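Local coordinates for DUF574 domain-containing protein (Thermobifida fusca, PDB 2QE6) that binds S-adenosylmethionine and is probably a methyltransferase of the Rossmann-like class, though its substrate is not known, at residues V108-D113 / A131-D136. The protein carries 1 engineered substitution. Residues are numbered along the deposited sequence; the frame is centred on the assembly and turned at random. Where two conformers were deposited one is given.
Sequences VYVDID and AVFTAD. With SAM (S-adenosylmethionine), chain F.
Val110 and Phe133 form the tight part of this parallel strand pair: Val110 CG2 lies over one face of the Phe133 ring, 4.0 Å from its centroid, a CH-pi contact. Phe133 CG sits between its backbone N and carbonyl carbon (chi1 69°), which brings the ring against the neighbouring strand; Val108 CG1 meets its edge at CE1, 3.5 Å away. Four backbone hydrogen bonds tie the strands, the straightest from Tyr109 N to Ala131 O (173° at the hydrogen). In the last, Ala135 N approaches Asp111 O 54° out of the carbonyl plane, less well aligned than the others.

The end toward solvent is looser: Ile112 is exposed, and a water accepts from Thr134 OG1 and donates to Asp113 O and, at longer range, to Asp111 O. The C-terminal end of strand 106-111 and the loop after strand 130-134 hold S-adenosylmethionine: Asp136 OD1 accepts from adenine N6 (2.8 Å), while Asp111 accepts from each ribose hydroxyl, O2' to OD1 (2.8 Å) and O3' to OD2 (2.5 Å). Asp111 OD1 also accepts from Asp113 N through its anti lone pair, an Asx turn; with Gly87 N bonded to OD2, this probably fixes the rotation of the carboxylate. An alanine at Asp111 would probably leave both ribose hydroxyls without their acceptor and the turn without its closing bond.

The pair belongs to a beta-alpha-beta unit of the Rossmann-like fold: helix 114-124 covers the Tyr109, Val132 and Thr134 face, helix 147-152 packs against Val108, Ala131 and Phe133, and strand 80-84 flanks strand 106-111, leaving 130-134 at the sheet's margin.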
ATOM      1  N   VAL A 108      -1.431  11.289  -5.832  1.00 35.92           N
ATOM      2  CA  VAL A 108      -1.199  11.974  -4.580  1.00 35.80           C
ATOM      3  C   VAL A 108      -0.823  10.903  -3.572  1.00 38.51           C
ATOM      4  O   VAL A 108      -1.603  10.005  -3.318  1.00 35.75           O
ATOM      5  CB  VAL A 108      -2.448  12.744  -4.105  1.00 36.96           C
ATOM      6  CG1 VAL A 108      -2.217  13.308  -2.671  1.00 38.93           C
ATOM      7  CG2 VAL A 108      -2.830  13.861  -5.127  1.00 29.68           C
ATOM      8  N   TYR A 109       0.401  10.991  -3.046  1.00 38.31           N
ATOM      9  CA  TYR A 109       0.874  10.046  -2.059  1.00 35.86           C
ATOM     10  C   TYR A 109       0.686  10.589  -0.641  1.00 34.29           C
ATOM     11  O   TYR A 109       0.891  11.760  -0.387  1.00 34.58           O
ATOM     12  CB  TYR A 109       2.359   9.763  -2.236  1.00 34.50           C
ATOM     13  CG  TYR A 109       2.847   9.128  -3.523  1.00 37.14           C
ATOM     14  CD1 TYR A 109       2.749   7.765  -3.755  1.00 27.75           C
ATOM     15  CD2 TYR A 109       3.510   9.888  -4.473  1.00 26.91           C
ATOM     16  CE1 TYR A 109       3.286   7.163  -4.942  1.00 37.08           C
ATOM     17  CE2 TYR A 109       4.045   9.310  -5.625  1.00 41.60           C
ATOM     18  CZ  TYR A 109       3.933   7.946  -5.855  1.00 30.47           C
ATOM     19  OH  TYR A 109       4.510   7.443  -7.029  1.00 35.66           O
ATOM     20  N   VAL A 110       0.350   9.714   0.296  1.00 35.86           N
ATOM     21  CA  VAL A 110       0.141  10.103   1.689  1.00 36.51           C
ATOM     22  C   VAL A 110       0.855   9.080   2.561  1.00 35.44           C
ATOM     23  O   VAL A 110       0.695   7.880   2.347  1.00 35.22           O
ATOM     24  CB  VAL A 110      -1.372  10.118   2.040  1.00 36.42           C
ATOM     25  CG1 VAL A 110      -1.609  10.552   3.497  1.00 37.91           C
ATOM     26  CG2 VAL A 110      -2.111  11.047   1.039  1.00 34.84           C
ATOM     27  N   ASP A 111       1.681   9.557   3.492  1.00 34.62           N
ATOM     28  CA  ASP A 111       2.314   8.690   4.460  1.00 37.97           C
ATOM     29  C   ASP A 111       2.487   9.419   5.777  1.00 37.12           C
ATOM     30  O   ASP A 111       2.597  10.605   5.814  1.00 35.88           O
ATOM     31  CB  ASP A 111       3.653   8.122   3.961  1.00 38.37           C
ATOM     32  CG  ASP A 111       4.006   6.773   4.629  1.00 38.16           C
ATOM     33  OD1 ASP A 111       4.476   6.756   5.776  1.00 43.08           O
ATOM     34  OD2 ASP A 111       3.835   5.717   4.003  1.00 40.28           O
ATOM     35  N   ILE A 112       2.482   8.660   6.854  1.00 38.77           N
ATOM     36  CA  ILE A 112       2.647   9.207   8.203  0.50 38.09           C
ATOM     37  C   ILE A 112       4.130   9.464   8.554  1.00 38.47           C
ATOM     38  O   ILE A 112       4.440  10.329   9.350  1.00 39.31           O
ATOM     39  CB  ILE A 112       1.977   8.268   9.257  0.50 36.54           C
ATOM     40  CG1 ILE A 112       1.966   8.907  10.652  0.50 38.40           C
ATOM     41  CG2 ILE A 112       2.654   6.882   9.272  0.50 33.60           C
ATOM     42  CD1 ILE A 112       1.255  10.229  10.713  0.50 30.40           C
ATOM     43  N   ASP A 113       5.038   8.696   7.962  1.00 38.31           N
ATOM     44  CA  ASP A 113       6.475   8.872   8.182  1.00 36.58           C
ATOM     45  C   ASP A 113       6.925  10.131   7.467  1.00 35.78           C
ATOM     46  O   ASP A 113       6.889  10.161   6.278  1.00 36.83           O
ATOM     47  CB  ASP A 113       7.260   7.644   7.635  1.00 34.60           C
ATOM     48  CG  ASP A 113       8.694   7.586   8.131  1.00 30.85           C
ATOM     49  OD1 ASP A 113       9.251   8.685   8.418  1.00 35.60           O
ATOM     50  OD2 ASP A 113       9.287   6.463   8.195  1.00 37.87           O
ATOM     51  N   ALA A 131       2.028  14.583  -6.233  1.00 30.97           N
ATOM     52  CA  ALA A 131       2.183  15.338  -4.994  1.00 32.32           C
ATOM     53  C   ALA A 131       2.323  14.337  -3.851  1.00 33.57           C
ATOM     54  O   ALA A 131       1.944  13.179  -4.011  1.00 31.23           O
ATOM     55  CB  ALA A 131       0.967  16.242  -4.766  1.00 32.78           C
ATOM     56  N   VAL A 132       2.922  14.777  -2.745  1.00 33.68           N
ATOM     57  CA  VAL A 132       3.133  13.947  -1.564  1.00 35.31           C
ATOM     58  C   VAL A 132       2.844  14.757  -0.306  1.00 35.58           C
ATOM     59  O   VAL A 132       3.146  15.925  -0.248  1.00 38.94           O
ATOM     60  CB  VAL A 132       4.575  13.346  -1.516  1.00 35.43           C
ATOM     61  CG1 VAL A 132       5.634  14.415  -1.453  1.00 37.38           C
ATOM     62  CG2 VAL A 132       4.720  12.337  -0.340  1.00 36.20           C
ATOM     63  N   PHE A 133       2.236  14.147   0.700  1.00 39.23           N
ATOM     64  CA  PHE A 133       2.140  14.817   1.986  1.00 39.95           C
ATOM     65  C   PHE A 133       2.041  13.853   3.154  1.00 40.38           C
ATOM     66  O   PHE A 133       1.748  12.655   2.992  1.00 38.76           O
ATOM     67  CB  PHE A 133       1.020  15.883   1.992  1.00 41.18           C
ATOM     68  CG  PHE A 133      -0.387  15.338   1.915  1.00 41.33           C
ATOM     69  CD1 PHE A 133      -0.999  15.102   0.684  1.00 42.76           C
ATOM     70  CD2 PHE A 133      -1.132  15.135   3.079  1.00 43.45           C
ATOM     71  CE1 PHE A 133      -2.327  14.634   0.619  1.00 37.68           C
ATOM     72  CE2 PHE A 133      -2.455  14.688   3.026  1.00 34.48           C
ATOM     73  CZ  PHE A 133      -3.050  14.431   1.793  1.00 42.27           C
ATOM     74  N   THR A 134       2.332  14.384   4.344  1.00 40.90           N
ATOM     75  CA  THR A 134       2.305  13.592   5.579  1.00 39.42           C
ATOM     76  C   THR A 134       0.904  13.694   6.199  1.00 38.83           C
ATOM     77  O   THR A 134       0.351  14.764   6.320  1.00 36.35           O
ATOM     78  CB  THR A 134       3.403  14.082   6.548  1.00 40.06           C
ATOM     79  OG1 THR A 134       4.662  14.083   5.862  1.00 39.40           O
ATOM     80  CG2 THR A 134       3.502  13.204   7.785  1.00 37.84           C
ATOM     81  N   ALA A 135       0.307  12.556   6.536  1.00 36.15           N
ATOM     82  CA  ALA A 135      -0.958  12.589   7.207  1.00 36.25           C
ATOM     83  C   ALA A 135      -1.236  11.193   7.722  1.00 35.50           C
ATOM     84  O   ALA A 135      -0.590  10.218   7.322  1.00 34.98           O
ATOM     85  CB  ALA A 135      -2.067  13.054   6.274  1.00 36.21           C
ATOM     86  N   ASP A 136      -2.215  11.105   8.601  1.00 37.11           N
ATOM     87  CA  ASP A 136      -2.666   9.823   9.124  1.00 34.39           C
ATOM     88  C   ASP A 136      -3.939   9.370   8.419  1.00 36.37           C
ATOM     89  O   ASP A 136      -5.001   9.976   8.552  1.00 36.99           O
ATOM     90  CB  ASP A 136      -2.924   9.980  10.607  1.00 33.50           C
ATOM     91  CG  ASP A 136      -3.258   8.694  11.281  1.00 41.54           C
ATOM     92  OD1 ASP A 136      -3.638   7.728  10.620  1.00 40.30           O
ATOM     93  OD2 ASP A 136      -3.111   8.656  12.506  1.00 44.83           O
TER
HETATM   94  N   SAM F 400       1.988   1.030   0.234  1.00 28.40           N
HETATM   95  CA  SAM F 400       3.441   0.611   0.131  1.00 30.21           C
HETATM   96  C   SAM F 400       3.521  -0.765  -0.494  1.00 31.01           C
HETATM   97  O   SAM F 400       4.522  -1.104  -1.115  1.00 31.59           O
HETATM   98  OXT SAM F 400       2.588  -1.566  -0.356  1.00 28.67           O
HETATM   99  CB  SAM F 400       4.224   0.536   1.456  1.00 27.39           C
HETATM  100  CG  SAM F 400       3.736  -0.511   2.471  1.00 28.67           C
HETATM  101  SD  SAM F 400       4.530  -0.457   4.112  1.00 14.44           S
HETATM  102  CE  SAM F 400       5.642   0.923   3.747  1.00 42.41           C
HETATM  103  C5' SAM F 400       3.220   0.477   4.929  1.00 31.89           C
HETATM  104  C4' SAM F 400       3.171   2.009   4.851  1.00 30.30           C
HETATM  105  O4' SAM F 400       1.925   2.471   5.380  1.00 27.71           O
HETATM  106  C3' SAM F 400       4.258   2.716   5.677  1.00 32.41           C
HETATM  107  O3' SAM F 400       4.966   3.661   4.894  1.00 30.91           O
HETATM  108  C2' SAM F 400       3.549   3.374   6.849  1.00 33.81           C
HETATM  109  O2' SAM F 400       4.217   4.519   7.393  1.00 31.21           O
HETATM  110  C1' SAM F 400       2.182   3.611   6.215  1.00 29.72           C
HETATM  111  N9  SAM F 400       1.155   3.734   7.250  1.00 29.41           N
HETATM  112  C8  SAM F 400       0.728   2.792   8.185  1.00 33.38           C
HETATM  113  N7  SAM F 400      -0.257   3.350   8.938  1.00 31.49           N
HETATM  114  C5  SAM F 400      -0.464   4.623   8.475  1.00 32.06           C
HETATM  115  C6  SAM F 400      -1.369   5.621   8.866  1.00 23.54           C
HETATM  116  N6  SAM F 400      -2.216   5.389   9.907  1.00 27.93           N
HETATM  117  N1  SAM F 400      -1.334   6.821   8.176  1.00 31.12           N
HETATM  118  C2  SAM F 400      -0.439   7.051   7.112  1.00 26.56           C
HETATM  119  N3  SAM F 400       0.464   6.063   6.732  1.00 27.77           N
HETATM  120  C4  SAM F 400       0.423   4.870   7.411  1.00 34.31           C
HETATM  121  O   HOH W   1       5.448  11.826   4.792  1.00 33.88           O